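PDB 2QKT: inactivation-no-after-potential D protein, which probably acts as a scaffold in Drosophila photoreceptor signalling, its fifth PDZ domain belonging to a family that recognises peptide ligands. Local coordinates for residues 2-7 with 79-84; 29-34 with 44-49. All coordinates share one frame; numbering follows the deposited sequence.

Contact 1: residues 2-7 with 79-84; sequences EKFNVD and MEVTRP
E2 and R83 begin an antiparallel pairing of the first and last strands of the PDZ fold, 2-9 and 76-83, here along residues 2-7 and 79-83, whose axes run at 157° to each other. Each donates its backbone N-H to the other's carbonyl O, and R83 N lies 2.6 Å from E2 O. The carboxylate of E2 stays beyond salt-bridge distance of the guanidinium, E2 OE1 to R83 NH2 being 4.4 Å; a water bonds E2 OE2 and reaches R83 NH2 weakly. K3 and T82 form a non-hydrogen-bonded pair, where the aliphatic K3 chain runs alongside the hydroxyl, CG 3.6 Å from T82 OG1. F4 returns to paired backbone bonds, with V81. With CG between backbone N and carbonyl carbon (chi1 61°), its ring stands beside V81 and receives V81 CB over one face, a CH-pi contact 4.1 Å from the centroid; F4 CZ also meets V81 CG1. R83 crosses near the same ring, with F4 CE2 over the centre of its guanidinium and the two planes 56° apart, while R83 NH1 makes a salt bridge with D48 OD2, outside the two strands. On the opposite sheet face from F4, N5 lies alongside E80, and N5 CA approaches M79 O in a CA-H...O contact. V6 closes the series with two backbone bonds to M79, and its CG1 rests 4.1 Å from M79 CE.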
# COMPACT_ATOMS: atom_id res chain seq x y z
N GLU A 2 -21.60 -13.16 8.80
CA GLU A 2 -22.66 -12.19 9.09
C GLU A 2 -22.53 -10.97 8.20
O GLU A 2 -21.42 -10.51 7.92
CB GLU A 2 -22.58 -11.75 10.55
CG GLU A 2 -22.92 -12.82 11.56
CD GLU A 2 -22.57 -12.41 12.97
OE1 GLU A 2 -22.85 -11.25 13.33
OE2 GLU A 2 -22.03 -13.26 13.71
N LYS A 3 -23.66 -10.43 7.75
CA LYS A 3 -23.66 -9.23 6.92
C LYS A 3 -24.54 -8.18 7.56
O LYS A 3 -25.69 -8.45 7.89
CB LYS A 3 -24.18 -9.53 5.51
CG LYS A 3 -23.27 -10.42 4.69
CD LYS A 3 -23.78 -10.55 3.27
CE LYS A 3 -22.78 -11.32 2.42
NZ LYS A 3 -23.23 -11.48 1.02
N PHE A 4 -24.00 -6.98 7.74
CA PHE A 4 -24.75 -5.91 8.37
C PHE A 4 -24.33 -4.55 7.83
O PHE A 4 -23.37 -4.45 7.05
CB PHE A 4 -24.55 -5.99 9.89
CG PHE A 4 -23.12 -5.82 10.34
CD1 PHE A 4 -22.60 -4.55 10.59
CD2 PHE A 4 -22.29 -6.93 10.51
CE1 PHE A 4 -21.28 -4.38 11.01
CE2 PHE A 4 -20.96 -6.77 10.92
CZ PHE A 4 -20.45 -5.49 11.17
N ASN A 5 -25.05 -3.51 8.22
CA ASN A 5 -24.72 -2.17 7.75
C ASN A 5 -24.35 -1.26 8.89
O ASN A 5 -24.78 -1.44 10.03
CB ASN A 5 -25.90 -1.56 6.98
CG ASN A 5 -26.28 -2.38 5.77
OD1 ASN A 5 -25.43 -2.73 4.96
ND2 ASN A 5 -27.56 -2.69 5.65
N VAL A 6 -23.52 -0.28 8.58
CA VAL A 6 -23.10 0.69 9.57
C VAL A 6 -23.27 2.07 8.97
O VAL A 6 -22.77 2.36 7.88
CB VAL A 6 -21.63 0.49 9.97
CG1 VAL A 6 -21.23 1.57 10.97
CG2 VAL A 6 -21.44 -0.89 10.58
N ASP A 7 -23.99 2.92 9.70
CA ASP A 7 -24.24 4.28 9.26
C ASP A 7 -23.91 5.22 10.41
O ASP A 7 -24.33 4.99 11.54
CB ASP A 7 -25.71 4.43 8.85
CG ASP A 7 -26.05 3.58 7.64
OD1 ASP A 7 -25.73 3.98 6.51
OD2 ASP A 7 -26.63 2.49 7.83
N MET A 79 -21.85 2.22 5.28
CA MET A 79 -21.04 1.07 4.90
C MET A 79 -21.82 -0.24 4.95
O MET A 79 -22.69 -0.43 5.81
CB MET A 79 -19.87 0.89 5.87
CG MET A 79 -18.95 2.07 6.06
SD MET A 79 -17.78 1.69 7.41
CE MET A 79 -18.22 2.96 8.57
N GLU A 80 -21.50 -1.14 4.03
CA GLU A 80 -22.07 -2.48 4.04
C GLU A 80 -20.89 -3.36 4.44
O GLU A 80 -19.79 -3.24 3.87
CB GLU A 80 -22.64 -2.84 2.66
CG GLU A 80 -24.05 -2.24 2.46
CD GLU A 80 -24.65 -2.52 1.11
OE1 GLU A 80 -24.29 -3.55 0.49
OE2 GLU A 80 -25.52 -1.74 0.67
N VAL A 81 -21.10 -4.21 5.43
CA VAL A 81 -20.03 -5.04 5.97
C VAL A 81 -20.31 -6.53 6.05
O VAL A 81 -21.43 -6.96 6.29
CB VAL A 81 -19.67 -4.53 7.40
CG1 VAL A 81 -18.51 -5.33 7.98
CG2 VAL A 81 -19.33 -3.04 7.34
N THR A 82 -19.26 -7.32 5.83
CA THR A 82 -19.33 -8.77 5.92
C THR A 82 -18.36 -9.21 7.01
O THR A 82 -17.21 -8.75 7.05
CB THR A 82 -18.94 -9.47 4.61
OG1 THR A 82 -19.98 -9.27 3.63
CG2 THR A 82 -18.72 -10.96 4.84
N ARG A 83 -18.83 -10.08 7.89
CA ARG A 83 -18.02 -10.59 8.98
C ARG A 83 -17.84 -12.11 8.96
O ARG A 83 -18.80 -12.86 9.13
CB ARG A 83 -18.65 -10.19 10.32
CG ARG A 83 -17.86 -10.71 11.52
CD ARG A 83 -17.69 -9.62 12.56
NE ARG A 83 -18.82 -9.46 13.46
CZ ARG A 83 -19.00 -8.40 14.24
NH1 ARG A 83 -18.14 -7.39 14.23
NH2 ARG A 83 -20.04 -8.36 15.06
N PRO A 84 -16.61 -12.58 8.73
CA PRO A 84 -16.28 -14.01 8.70
C PRO A 84 -16.51 -14.63 10.08
O PRO A 84 -16.70 -13.91 11.06
CB PRO A 84 -14.82 -14.00 8.27
CG PRO A 84 -14.75 -12.72 7.42
CD PRO A 84 -15.41 -11.79 8.39
O HOH W 1 -20.31 -11.64 15.84

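Contact 2: residues 29-34 with 44-49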
# COMPACT_ATOMS: atom_id res chain seq x y z
N ILE A 29 -10.85 -4.41 7.74
CA ILE A 29 -10.51 -3.46 8.80
C ILE A 29 -9.38 -4.16 9.55
O ILE A 29 -9.61 -5.09 10.32
CB ILE A 29 -11.70 -3.20 9.73
CG1 ILE A 29 -12.78 -2.42 8.98
CG2 ILE A 29 -11.25 -2.41 10.96
CD1 ILE A 29 -14.04 -2.15 9.79
N ALA A 30 -8.15 -3.72 9.28
CA ALA A 30 -6.95 -4.31 9.88
C ALA A 30 -6.70 -3.86 11.31
O ALA A 30 -6.22 -4.63 12.15
CB ALA A 30 -5.73 -3.98 9.00
N ASP A 31 -7.02 -2.60 11.60
CA ASP A 31 -6.85 -2.05 12.95
C ASP A 31 -7.89 -0.95 13.11
O ASP A 31 -8.50 -0.51 12.13
CB ASP A 31 -5.44 -1.46 13.12
CG ASP A 31 -4.95 -1.53 14.57
OD1 ASP A 31 -5.78 -1.65 15.51
OD2 ASP A 31 -3.72 -1.45 14.79
N LEU A 32 -8.09 -0.50 14.34
CA LEU A 32 -9.07 0.54 14.63
C LEU A 32 -8.79 1.24 15.95
O LEU A 32 -8.16 0.67 16.86
CB LEU A 32 -10.48 -0.08 14.68
CG LEU A 32 -10.71 -1.04 15.87
CD1 LEU A 32 -11.23 -0.28 17.11
CD2 LEU A 32 -11.72 -2.10 15.48
N ILE A 33 -9.27 2.47 16.06
CA ILE A 33 -9.11 3.27 17.26
C ILE A 33 -10.42 3.26 18.03
O ILE A 33 -11.45 3.74 17.56
CB ILE A 33 -8.75 4.73 16.90
CG1 ILE A 33 -7.33 4.80 16.32
CG2 ILE A 33 -8.82 5.62 18.13
CD1 ILE A 33 -6.95 6.22 15.89
N GLN A 34 -10.37 2.68 19.23
CA GLN A 34 -11.55 2.60 20.08
C GLN A 34 -11.86 3.98 20.65
O GLN A 34 -10.96 4.71 21.07
CB GLN A 34 -11.29 1.61 21.22
CG GLN A 34 -12.42 1.49 22.23
CD GLN A 34 -12.11 0.46 23.31
OE1 GLN A 34 -11.09 0.54 23.99
NE2 GLN A 34 -13.00 -0.52 23.48
N LEU A 44 -18.31 -2.65 14.70
CA LEU A 44 -17.13 -3.09 13.95
C LEU A 44 -15.99 -3.70 14.74
O LEU A 44 -15.69 -3.30 15.88
CB LEU A 44 -16.59 -1.93 13.11
CG LEU A 44 -17.49 -1.47 11.97
CD1 LEU A 44 -16.96 -0.15 11.39
CD2 LEU A 44 -17.56 -2.55 10.89
N GLN A 45 -15.34 -4.67 14.11
CA GLN A 45 -14.21 -5.39 14.67
C GLN A 45 -13.16 -5.66 13.61
O GLN A 45 -13.46 -5.66 12.41
CB GLN A 45 -14.67 -6.73 15.26
CG GLN A 45 -15.44 -6.62 16.55
CD GLN A 45 -15.99 -7.95 17.00
OE1 GLN A 45 -15.53 -9.01 16.56
NE2 GLN A 45 -16.96 -7.92 17.90
N ARG A 46 -11.93 -5.89 14.05
CA ARG A 46 -10.84 -6.20 13.14
C ARG A 46 -11.25 -7.46 12.39
O ARG A 46 -11.83 -8.39 12.98
CB ARG A 46 -9.55 -6.46 13.91
CG ARG A 46 -9.06 -5.27 14.72
CD ARG A 46 -7.73 -5.58 15.41
NE ARG A 46 -7.23 -4.44 16.17
CZ ARG A 46 -7.82 -3.93 17.24
NH1 ARG A 46 -8.94 -4.47 17.71
NH2 ARG A 46 -7.29 -2.88 17.86
N GLY A 47 -10.99 -7.49 11.09
CA GLY A 47 -11.35 -8.66 10.31
C GLY A 47 -12.61 -8.45 9.50
O GLY A 47 -12.84 -9.16 8.53
N ASP A 48 -13.43 -7.48 9.91
CA ASP A 48 -14.65 -7.19 9.16
C ASP A 48 -14.24 -6.63 7.80
O ASP A 48 -13.20 -5.98 7.67
CB ASP A 48 -15.53 -6.16 9.88
CG ASP A 48 -16.15 -6.71 11.16
OD1 ASP A 48 -16.14 -7.95 11.33
OD2 ASP A 48 -16.66 -5.92 11.97
N ILE A 49 -15.06 -6.90 6.78
CA ILE A 49 -14.77 -6.45 5.43
C ILE A 49 -15.83 -5.46 4.96
O ILE A 49 -17.02 -5.78 4.93
CB ILE A 49 -14.77 -7.63 4.44
CG1 ILE A 49 -13.88 -8.76 4.98
CG2 ILE A 49 -14.28 -7.15 3.08
CD1 ILE A 49 -13.96 -10.04 4.15
O HOH W 2 -4.55 -4.88 14.48
O HOH W 3 -7.51 -0.33 19.97
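R46 is extended from CG to NE and runs alongside D31, whose CG lies opposite its own backbone N (chi1 -150°); NE and NH2 of R46 arrive together at D31 OD1. The resulting salt bridge, 3.1 Å from R46 NH2 to D31 OD1, consists of two weak and bent bonds, with the charged planes 53° apart. K76 of a second subunit brings its NZ to the same OD1 in another salt bridge. That oxygen also accepts L32 N at 2.8 Å, and L32 CG sits over one face of the guanidinium. With D31 reduced to an alanine, R46 would probably lose its carboxylate mate and be freer to swing, and L32 N would lose this acceptor. Deeper in, the side chains of I29 and L44 cross at about a right angle, CD1 of I29 lying 3.7 Å from L44 CD2. I29 also grips the type II turn Q45-D48 through its backbone: G47 N donates to I29 O, and I29 N to D48 O at 2.8 Å. Q45 N bonds D48 OD2 from above the carboxylate plane. Within the PDZ fold, strand 26-32, with a classic bulge at A30 and D31 facing S19, is thereby joined to the connection that leaves helix 38-43 and turns just before strand 49-53.

Overall arrangement
Contact 2 is nested along the chain inside the long loop that contact 1 closes, and their centres lie about 12 Å apart. They meet directly: T82 O, on the last strand, is 2.8 Å from I49 N in a probable hydrogen bond, and R83 NH1 forms a salt bridge of 3.1 Å with D48 OD2. V81 CG1 packs 3.4 Å from I49 O. Through strand 49-53, which pairs with both 26-32 and 76-83, the two contacts reach one sheet, and F4 touches D48 and L44 from the first strand. The disulfide C27-C66 ties strand 26-32, which carries part of contact 2, to a later part of the domain.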